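Local coordinates for protein pseudopodium-enriched atypical kinase 1 (Homo sapiens, PDB 6BHC) that is a pseudokinase with an unusual catalytic cleft that forms dimers through its kinase-fold region and probably acts as a signalling scaffold rather than an active tyrosine kinase, at residues A[52-57]-A[145-150]; A[326-331]-A[348-353]; A[379-384]-A[421-426]. The protein carries 1 engineered substitution. One frame throughout, in Å; residues are numbered along the deposited sequence.

The three contacts trace this pseudokinase from its N-lobe to helices near its C-terminus, one of which packs on the second subunit. Contact 1 lies on the β-sheet that forms the N-lobe and, in the kinase fold, roofs the nucleotide cleft, whereas contact 2 lies in the C-lobe, between its last two canonical helices. These two are on opposite sides of the chain's centre, about 41 Å apart between their centres. Contact 3 joins the C-terminal helices, about 16 Å from contact 2 and about 50 Å from contact 1, centre to centre. Contacts 2 and 3 meet directly: the CG2 atom of Ile426 packs 3.6 Å from Gly348 O. Contact 1 touches neither.

Contact 1. Residues A[52-57]-A[145-150]; sequences DSWSDF and HVVVIT
Aliphatic-on-aromatic packing carries this contact, and Phe57 and Ile149 account for the greater part of it. The two side chains come from opposite directions, and Ile149 lays CD1 over one face of the Phe57 ring in a CH-pi contact, 3.8 Å from the ring centroid and 20° off its normal. The methyl is displaced toward the rim; Ile149 CG1, which carries it, lies 3.6 Å from Phe57 CZ, and the other branch, Ile149 CG2, lies 3.7 Å from Phe57 CE2. With CG1 anti to its own carbonyl carbon (chi1 -51°) and CG2 anti to the backbone N, Ile149 can offer both branches to the ring together.

The second apolar pair is slighter. Trp54 and Val147 cross at about a right angle, the indole CZ3 of Trp54 coming 4.2 Å from Val147 CG2.

Both aliphatic residues lie on strand 143-150, the β5 strand of the kinase N-lobe, which pairs antiparallel with strands 85-91 and 123-128. Segment 52-57 leads into strand 57-59, so the contact seats the approach to that strand against the curled sheet; Trp54 extends over Ala126 and Val128, while Phe57 stacks with Tyr78.

No hydrogen bond crosses between the two segments; the polar bonds act on each separately. A turn brings Asp56 N to Ser53 O at 3.1 Å, Ser53 OG bonds Gly50 N, and Thr150 OG1 bonds Gln119 O.

Contact 2. Residues A[326-331]-A[348-353]; sequences QQLASC and GILQCL
Leu328 divides its two methyls between neighbouring residues of the facing helix. Leu328 CD1 meets Ile349 CD1 at 3.7 Å, and Leu328 CD2 meets Leu350 CD2, also at 3.7 Å. Its stem contributes as well, since Leu328 CB lies 4.1 Å from Ile349 CG2. Leu328 holds CG anti to the backbone N (chi1 176°), which directs the side chain toward helix 343-354; chi2 near 60° then sets one methyl toward each partner. Ile349 points toward Leu328, while Leu350 leaves its helix more obliquely and brings its CD2 branch in across Leu328 at about a right angle.

The two helices, 322-332 and 343-354, correspond to αH and αI, which close the C-lobe of the protein kinase fold. In the next shell, Leu328 also touches Ile286 of helix 277-289 and Ile341, Leu350 packs on Leu184, Leu185 and Cys188 of helix 173-194, and Ile349 meets Ile429 and Leu430. Replacing Leu328 by an alanine removes both methyls and is likely to open a gap here, leaving Ile349 CD1 and Leu350 CD2 without their mates.

Further out, helix 322-332 is fastened on its side away from Leu328. Ser330 OG donates to Gln326 O at 2.9 Å, from 36° out of the carbonyl plane, while Ser330 N reaches the same oxygen from the opposite face. The side-chain amide of Gln326 bridges Ile315 N and Tyr287 OH.

Contact 3. Residues A[379-384]-A[421-426]; sequences QNWLDI and DSLSCI
Leu423 pushes one methyl, CD1, into the angle formed by Trp381 and Leu382. Leu382 meets it tip to tip: Leu423 CD1 lies 3.7 Å from Leu382 CG and 3.9 and 4.0 Å from Leu382 CD1 and CD2, so the branched end of Leu382 faces that single methyl with all three carbons. From beside it, the indole of Trp381 comes in at about a right angle to the Leu423 side chain, its six-membered ring approaching obliquely, with Trp381 CE3 3.9 Å from Leu423 CD1. Trp381 owes this position to an extended first torsion, CG anti to the backbone N (chi1 -179°), which directs the indole toward helix 420-430, where it lies across the leucine. Leu423 is therefore shared by two successive residues of one helical turn, and both offer it carbon alone.

These residues belong to helices 371-396 and 420-430, C-terminal helices that follow the αI helix of the kinase C-lobe. Helix 420-430 lies between helices 371-396 and 343-354, since Ile426 packs on Ile349 and Cys352 of the latter; Trp381 also touches Leu361 of helix 359-367. Helix 371-396 reaches beyond the chain: Asn380 and Ile384 pack on Val16 of the second subunit, and Asp383 on Ile20 of that subunit, consistent with a part for this helix in the dimerization of the kinase fold.

Polar contacts hold the other side of helix 371-396. Gln379 NE2 donates to Asp383 OD1 at 3.0 Å along a bent path, 135° at the hydrogen, meeting the carboxylate from above its plane. Asp383 OD2 forms a salt bridge with Arg21 of the same chain, which would partly offset the negative charge beside Gln379 O.

Contact 1. Residues A[52-57]-A[145-150]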
loop_
_atom_site.group_PDB
_atom_site.type_symbol
_atom_site.label_atom_id
_atom_site.label_comp_id
_atom_site.label_asym_id
_atom_site.label_seq_id
_atom_site.Cartn_x
_atom_site.Cartn_y
_atom_site.Cartn_z
ATOM N N ASP A 52 -17.145 -35.873 -29.138
ATOM C CA ASP A 52 -17.520 -36.222 -27.766
ATOM C C ASP A 52 -16.773 -35.364 -26.746
ATOM O O ASP A 52 -15.982 -35.850 -25.935
ATOM C CB ASP A 52 -17.297 -37.713 -27.499
ATOM C CG ASP A 52 -18.522 -38.548 -27.805
ATOM O OD1 ASP A 52 -19.646 -38.009 -27.719
ATOM O OD2 ASP A 52 -18.363 -39.745 -28.126
ATOM N N SER A 53 -17.043 -34.058 -26.800
ATOM C CA SER A 53 -16.496 -33.158 -25.794
ATOM C C SER A 53 -17.227 -33.277 -24.464
ATOM O O SER A 53 -16.700 -32.831 -23.440
ATOM C CB SER A 53 -16.541 -31.718 -26.300
ATOM O OG SER A 53 -15.741 -31.571 -27.456
ATOM N N TRP A 54 -18.425 -33.867 -24.461
ATOM C CA TRP A 54 -19.129 -34.119 -23.208
ATOM C C TRP A 54 -18.369 -35.106 -22.331
ATOM O O TRP A 54 -18.464 -35.046 -21.101
ATOM C CB TRP A 54 -20.539 -34.635 -23.498
ATOM C CG TRP A 54 -21.233 -35.208 -22.302
ATOM C CD1 TRP A 54 -21.403 -36.530 -22.007
ATOM C CD2 TRP A 54 -21.849 -34.477 -21.235
ATOM N NE1 TRP A 54 -22.088 -36.667 -20.824
ATOM C CE2 TRP A 54 -22.373 -35.420 -20.330
ATOM C CE3 TRP A 54 -22.008 -33.115 -20.959
ATOM C CZ2 TRP A 54 -23.045 -35.046 -19.168
ATOM C CZ3 TRP A 54 -22.676 -32.746 -19.804
ATOM C CH2 TRP A 54 -23.186 -33.708 -18.923
ATOM N N SER A 55 -17.609 -36.016 -22.944
ATOM C CA SER A 55 -16.812 -36.974 -22.191
ATOM C C SER A 55 -15.535 -36.363 -21.631
ATOM O O SER A 55 -14.923 -36.955 -20.736
ATOM C CB SER A 55 -16.466 -38.175 -23.074
ATOM O OG SER A 55 -15.666 -39.112 -22.376
ATOM N N ASP A 56 -15.119 -35.199 -22.133
ATOM C CA ASP A 56 -13.918 -34.533 -21.643
ATOM C C ASP A 56 -14.149 -33.762 -20.351
ATOM O O ASP A 56 -13.187 -33.226 -19.790
ATOM C CB ASP A 56 -13.366 -33.585 -22.711
ATOM C CG ASP A 56 -12.731 -34.321 -23.871
ATOM O OD1 ASP A 56 -12.262 -35.461 -23.668
ATOM O OD2 ASP A 56 -12.699 -33.759 -24.986
ATOM N N PHE A 57 -15.384 -33.685 -19.870
ATOM C CA PHE A 57 -15.710 -32.974 -18.636
ATOM C C PHE A 57 -16.126 -34.006 -17.594
ATOM O O PHE A 57 -17.262 -34.487 -17.599
ATOM C CB PHE A 57 -16.805 -31.937 -18.874
ATOM C CG PHE A 57 -16.350 -30.761 -19.687
ATOM C CD1 PHE A 57 -16.455 -30.773 -21.069
ATOM C CD2 PHE A 57 -15.806 -29.646 -19.070
ATOM C CE1 PHE A 57 -16.032 -29.692 -21.820
ATOM C CE2 PHE A 57 -15.382 -28.562 -19.815
ATOM C CZ PHE A 57 -15.494 -28.585 -21.192
ATOM N N HIS A 145 -29.153 -31.509 -25.050
ATOM C CA HIS A 145 -29.274 -30.216 -24.396
ATOM C C HIS A 145 -28.085 -29.341 -24.763
ATOM O O HIS A 145 -27.026 -29.828 -25.167
ATOM C CB HIS A 145 -29.361 -30.360 -22.869
ATOM C CG HIS A 145 -30.618 -31.019 -22.395
ATOM N ND1 HIS A 145 -31.670 -30.312 -21.855
ATOM C CD2 HIS A 145 -30.992 -32.320 -22.380
ATOM C CE1 HIS A 145 -32.640 -31.149 -21.529
ATOM N NE2 HIS A 145 -32.253 -32.374 -21.838
ATOM N N VAL A 146 -28.276 -28.034 -24.614
ATOM C CA VAL A 146 -27.199 -27.071 -24.815
ATOM C C VAL A 146 -26.349 -27.031 -23.552
ATOM O O VAL A 146 -26.855 -26.750 -22.460
ATOM C CB VAL A 146 -27.752 -25.679 -25.153
ATOM C CG1 VAL A 146 -26.612 -24.680 -25.304
ATOM C CG2 VAL A 146 -28.592 -25.734 -26.418
ATOM N N VAL A 147 -25.060 -27.317 -23.696
ATOM C CA VAL A 147 -24.119 -27.331 -22.583
ATOM C C VAL A 147 -23.173 -26.152 -22.740
ATOM O O VAL A 147 -22.544 -25.989 -23.791
ATOM C CB VAL A 147 -23.341 -28.657 -22.518
ATOM C CG1 VAL A 147 -22.294 -28.601 -21.418
ATOM C CG2 VAL A 147 -24.296 -29.821 -22.296
ATOM N N VAL A 148 -23.075 -25.331 -21.699
ATOM C CA VAL A 148 -22.213 -24.157 -21.687
ATOM C C VAL A 148 -21.146 -24.357 -20.619
ATOM O O VAL A 148 -21.426 -24.893 -19.542
ATOM C CB VAL A 148 -23.020 -22.867 -21.432
ATOM C CG1 VAL A 148 -22.127 -21.640 -21.529
ATOM C CG2 VAL A 148 -24.181 -22.769 -22.412
ATOM N N ILE A 149 -19.921 -23.935 -20.925
ATOM C CA ILE A 149 -18.789 -24.050 -20.013
ATOM C C ILE A 149 -18.410 -22.654 -19.541
ATOM O O ILE A 149 -18.332 -21.719 -20.348
ATOM C CB ILE A 149 -17.593 -24.748 -20.684
ATOM C CG1 ILE A 149 -18.039 -26.059 -21.337
ATOM C CG2 ILE A 149 -16.488 -25.013 -19.672
ATOM C CD1 ILE A 149 -18.674 -27.034 -20.370
ATOM N N THR A 150 -18.178 -22.511 -18.237
ATOM C CA THR A 150 -17.771 -21.241 -17.655
ATOM C C THR A 150 -16.659 -21.481 -16.645
ATOM O O THR A 150 -16.583 -22.544 -16.023
ATOM C CB THR A 150 -18.948 -20.514 -16.981
ATOM O OG1 THR A 150 -18.477 -19.317 -16.349
ATOM C CG2 THR A 150 -19.611 -21.407 -15.941
#

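Contact 2. Residues A[326-331]-A[348-353]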
loop_
_atom_site.group_PDB
_atom_site.type_symbol
_atom_site.label_atom_id
_atom_site.label_comp_id
_atom_site.label_asym_id
_atom_site.label_seq_id
_atom_site.Cartn_x
_atom_site.Cartn_y
_atom_site.Cartn_z
ATOM N N GLN A 326 -35.641 1.628 1.418
ATOM C CA GLN A 326 -37.046 1.930 1.169
ATOM C C GLN A 326 -37.189 3.068 0.167
ATOM O O GLN A 326 -37.977 2.979 -0.783
ATOM C CB GLN A 326 -37.748 2.280 2.481
ATOM C CG GLN A 326 -39.175 2.777 2.310
ATOM C CD GLN A 326 -40.160 1.657 2.040
ATOM O OE1 GLN A 326 -40.865 1.207 2.944
ATOM N NE2 GLN A 326 -40.221 1.204 0.792
ATOM N N GLN A 327 -36.431 4.149 0.365
ATOM C CA GLN A 327 -36.484 5.272 -0.565
ATOM C C GLN A 327 -35.982 4.866 -1.944
ATOM O O GLN A 327 -36.523 5.306 -2.965
ATOM C CB GLN A 327 -35.672 6.445 -0.012
ATOM C CG GLN A 327 -35.629 7.671 -0.915
ATOM C CD GLN A 327 -36.968 8.380 -1.022
ATOM O OE1 GLN A 327 -37.884 8.137 -0.233
ATOM N NE2 GLN A 327 -37.087 9.267 -2.003
ATOM N N LEU A 328 -34.952 4.019 -1.993
ATOM C CA LEU A 328 -34.429 3.558 -3.274
ATOM C C LEU A 328 -35.463 2.733 -4.030
ATOM O O LEU A 328 -35.623 2.887 -5.246
ATOM C CB LEU A 328 -33.153 2.744 -3.053
ATOM C CG LEU A 328 -32.538 2.123 -4.306
ATOM C CD1 LEU A 328 -32.173 3.212 -5.299
ATOM C CD2 LEU A 328 -31.323 1.280 -3.951
ATOM N N ALA A 329 -36.177 1.853 -3.324
ATOM C CA ALA A 329 -37.202 1.041 -3.972
ATOM C C ALA A 329 -38.355 1.901 -4.476
ATOM O O ALA A 329 -38.851 1.691 -5.589
ATOM C CB ALA A 329 -37.711 -0.028 -3.006
ATOM N N SER A 330 -38.790 2.876 -3.674
ATOM C CA SER A 330 -39.884 3.747 -4.092
ATOM C C SER A 330 -39.532 4.507 -5.364
ATOM O O SER A 330 -40.389 4.716 -6.230
ATOM C CB SER A 330 -40.238 4.722 -2.968
ATOM O OG SER A 330 -40.545 4.028 -1.771
ATOM N N CYS A 331 -38.272 4.928 -5.496
ATOM C CA CYS A 331 -37.849 5.626 -6.705
ATOM C C CYS A 331 -37.777 4.679 -7.895
ATOM O O CYS A 331 -38.146 5.052 -9.015
ATOM C CB CYS A 331 -36.496 6.300 -6.478
ATOM S SG CYS A 331 -36.517 7.630 -5.255
ATOM N N GLY A 348 -25.483 5.374 -7.024
ATOM C CA GLY A 348 -25.033 6.411 -6.114
ATOM C C GLY A 348 -25.708 6.354 -4.762
ATOM O O GLY A 348 -25.086 6.659 -3.745
ATOM N N ILE A 349 -26.982 5.963 -4.728
ATOM C CA ILE A 349 -27.672 5.789 -3.457
ATOM C C ILE A 349 -27.050 4.640 -2.672
ATOM O O ILE A 349 -26.754 4.772 -1.480
ATOM C CB ILE A 349 -29.176 5.567 -3.696
ATOM C CG1 ILE A 349 -29.814 6.834 -4.274
ATOM C CG2 ILE A 349 -29.873 5.143 -2.409
ATOM C CD1 ILE A 349 -31.310 6.737 -4.472
ATOM N N LEU A 350 -26.824 3.504 -3.338
ATOM C CA LEU A 350 -26.223 2.355 -2.667
ATOM C C LEU A 350 -24.822 2.678 -2.164
ATOM O O LEU A 350 -24.445 2.274 -1.058
ATOM C CB LEU A 350 -26.195 1.158 -3.613
ATOM C CG LEU A 350 -27.564 0.568 -3.953
ATOM C CD1 LEU A 350 -27.467 -0.375 -5.137
ATOM C CD2 LEU A 350 -28.144 -0.147 -2.743
ATOM N N GLN A 351 -24.036 3.405 -2.961
ATOM C CA GLN A 351 -22.722 3.841 -2.500
ATOM C C GLN A 351 -22.841 4.751 -1.286
ATOM O O GLN A 351 -22.019 4.684 -0.363
ATOM C CB GLN A 351 -21.983 4.552 -3.632
ATOM C CG GLN A 351 -21.580 3.642 -4.778
ATOM C CD GLN A 351 -21.146 4.414 -6.006
ATOM O OE1 GLN A 351 -21.614 5.526 -6.252
ATOM N NE2 GLN A 351 -20.245 3.827 -6.787
ATOM N N CYS A 352 -23.865 5.608 -1.264
ATOM C CA CYS A 352 -24.048 6.506 -0.131
ATOM C C CYS A 352 -24.440 5.743 1.129
ATOM O O CYS A 352 -23.985 6.075 2.228
ATOM C CB CYS A 352 -25.094 7.568 -0.459
ATOM S SG CYS A 352 -25.412 8.710 0.901
ATOM N N LEU A 353 -25.291 4.721 0.993
ATOM C CA LEU A 353 -25.681 3.939 2.162
ATOM C C LEU A 353 -24.516 3.128 2.714
ATOM O O LEU A 353 -24.449 2.885 3.924
ATOM C CB LEU A 353 -26.850 3.014 1.813
ATOM C CG LEU A 353 -28.149 3.667 1.336
ATOM C CD1 LEU A 353 -29.215 2.613 1.061
ATOM C CD2 LEU A 353 -28.650 4.688 2.346
#

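Contact 3. Residues A[379-384]-A[421-426]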
loop_
_atom_site.group_PDB
_atom_site.type_symbol
_atom_site.label_atom_id
_atom_site.label_comp_id
_atom_site.label_asym_id
_atom_site.label_seq_id
_atom_site.Cartn_x
_atom_site.Cartn_y
_atom_site.Cartn_z
ATOM N N GLN A 379 -17.513 18.895 -0.319
ATOM C CA GLN A 379 -16.119 18.785 -0.739
ATOM C C GLN A 379 -15.215 18.428 0.434
ATOM O O GLN A 379 -14.275 17.641 0.279
ATOM C CB GLN A 379 -15.658 20.087 -1.394
ATOM C CG GLN A 379 -14.276 20.003 -2.026
ATOM C CD GLN A 379 -14.230 19.036 -3.193
ATOM O OE1 GLN A 379 -14.721 19.335 -4.282
ATOM N NE2 GLN A 379 -13.637 17.868 -2.971
ATOM N N ASN A 380 -15.480 18.999 1.613
ATOM C CA ASN A 380 -14.692 18.647 2.790
ATOM C C ASN A 380 -14.870 17.177 3.145
ATOM O O ASN A 380 -13.903 16.497 3.508
ATOM C CB ASN A 380 -15.079 19.535 3.973
ATOM C CG ASN A 380 -14.721 20.991 3.750
ATOM O OD1 ASN A 380 -13.911 21.320 2.883
ATOM N ND2 ASN A 380 -15.325 21.874 4.537
ATOM N N TRP A 381 -16.100 16.669 3.039
ATOM C CA TRP A 381 -16.336 15.252 3.295
ATOM C C TRP A 381 -15.567 14.380 2.309
ATOM O O TRP A 381 -14.984 13.361 2.695
ATOM C CB TRP A 381 -17.833 14.949 3.232
ATOM C CG TRP A 381 -18.165 13.515 3.515
ATOM C CD1 TRP A 381 -18.484 12.972 4.725
ATOM C CD2 TRP A 381 -18.205 12.440 2.569
ATOM N NE1 TRP A 381 -18.725 11.625 4.590
ATOM C CE2 TRP A 381 -18.558 11.274 3.276
ATOM C CE3 TRP A 381 -17.978 12.350 1.192
ATOM C CZ2 TRP A 381 -18.687 10.035 2.654
ATOM C CZ3 TRP A 381 -18.106 11.120 0.577
ATOM C CH2 TRP A 381 -18.456 9.978 1.307
ATOM N N LEU A 382 -15.548 14.771 1.032
ATOM C CA LEU A 382 -14.824 14.001 0.024
ATOM C C LEU A 382 -13.326 13.990 0.304
ATOM O O LEU A 382 -12.676 12.941 0.229
ATOM C CB LEU A 382 -15.100 14.567 -1.369
ATOM C CG LEU A 382 -16.313 14.018 -2.115
ATOM C CD1 LEU A 382 -16.534 14.782 -3.411
ATOM C CD2 LEU A 382 -16.131 12.534 -2.393
ATOM N N ASP A 383 -12.762 15.157 0.622
ATOM C CA ASP A 383 -11.321 15.246 0.836
ATOM C C ASP A 383 -10.879 14.394 2.021
ATOM O O ASP A 383 -9.821 13.756 1.977
ATOM C CB ASP A 383 -10.912 16.706 1.036
ATOM C CG ASP A 383 -11.197 17.564 -0.185
ATOM O OD1 ASP A 383 -11.243 17.010 -1.305
ATOM O OD2 ASP A 383 -11.370 18.791 -0.029
ATOM N N ILE A 384 -11.686 14.359 3.084
ATOM C CA ILE A 384 -11.338 13.563 4.256
ATOM C C ILE A 384 -11.467 12.075 3.953
ATOM O O ILE A 384 -10.590 11.279 4.309
ATOM C CB ILE A 384 -12.210 13.976 5.455
ATOM C CG1 ILE A 384 -11.890 15.412 5.873
ATOM C CG2 ILE A 384 -12.013 13.018 6.620
ATOM C CD1 ILE A 384 -12.709 15.905 7.047
ATOM N N ASP A 421 -21.150 17.529 -7.171
ATOM C CA ASP A 421 -22.414 17.574 -7.898
ATOM C C ASP A 421 -23.148 16.241 -7.818
ATOM O O ASP A 421 -24.372 16.211 -7.653
ATOM C CB ASP A 421 -22.168 17.966 -9.354
ATOM C CG ASP A 421 -23.455 18.151 -10.132
ATOM O OD1 ASP A 421 -24.040 19.252 -10.059
ATOM O OD2 ASP A 421 -23.881 17.197 -10.816
ATOM N N SER A 422 -22.418 15.127 -7.929
ATOM C CA SER A 422 -23.059 13.819 -7.852
ATOM C C SER A 422 -23.559 13.530 -6.443
ATOM O O SER A 422 -24.615 12.912 -6.267
ATOM C CB SER A 422 -22.092 12.725 -8.307
ATOM O OG SER A 422 -21.142 12.433 -7.297
ATOM N N LEU A 423 -22.812 13.962 -5.424
ATOM C CA LEU A 423 -23.269 13.777 -4.051
ATOM C C LEU A 423 -24.495 14.631 -3.760
ATOM O O LEU A 423 -25.425 14.182 -3.080
ATOM C CB LEU A 423 -22.145 14.106 -3.069
ATOM C CG LEU A 423 -20.920 13.190 -3.066
ATOM C CD1 LEU A 423 -19.975 13.587 -1.946
ATOM C CD2 LEU A 423 -21.331 11.732 -2.931
ATOM N N SER A 424 -24.517 15.864 -4.272
ATOM C CA SER A 424 -25.651 16.748 -4.031
ATOM C C SER A 424 -26.936 16.168 -4.610
ATOM O O SER A 424 -28.013 16.318 -4.022
ATOM C CB SER A 424 -25.371 18.132 -4.616
ATOM O OG SER A 424 -26.470 19.002 -4.417
ATOM N N CYS A 425 -26.843 15.496 -5.760
ATOM C CA CYS A 425 -28.027 14.878 -6.348
ATOM C C CYS A 425 -28.491 13.676 -5.532
ATOM O O CYS A 425 -29.694 13.496 -5.313
ATOM C CB CYS A 425 -27.744 14.474 -7.794
ATOM S SG CYS A 425 -27.347 15.862 -8.887
ATOM N N ILE A 426 -27.552 12.846 -5.069
ATOM C CA ILE A 426 -27.924 11.664 -4.298
ATOM C C ILE A 426 -28.511 12.061 -2.949
ATOM O O ILE A 426 -29.489 11.465 -2.483
ATOM C CB ILE A 426 -26.710 10.730 -4.134
ATOM C CG1 ILE A 426 -26.264 10.196 -5.495
ATOM C CG2 ILE A 426 -27.040 9.574 -3.200
ATOM C CD1 ILE A 426 -27.351 9.444 -6.236
#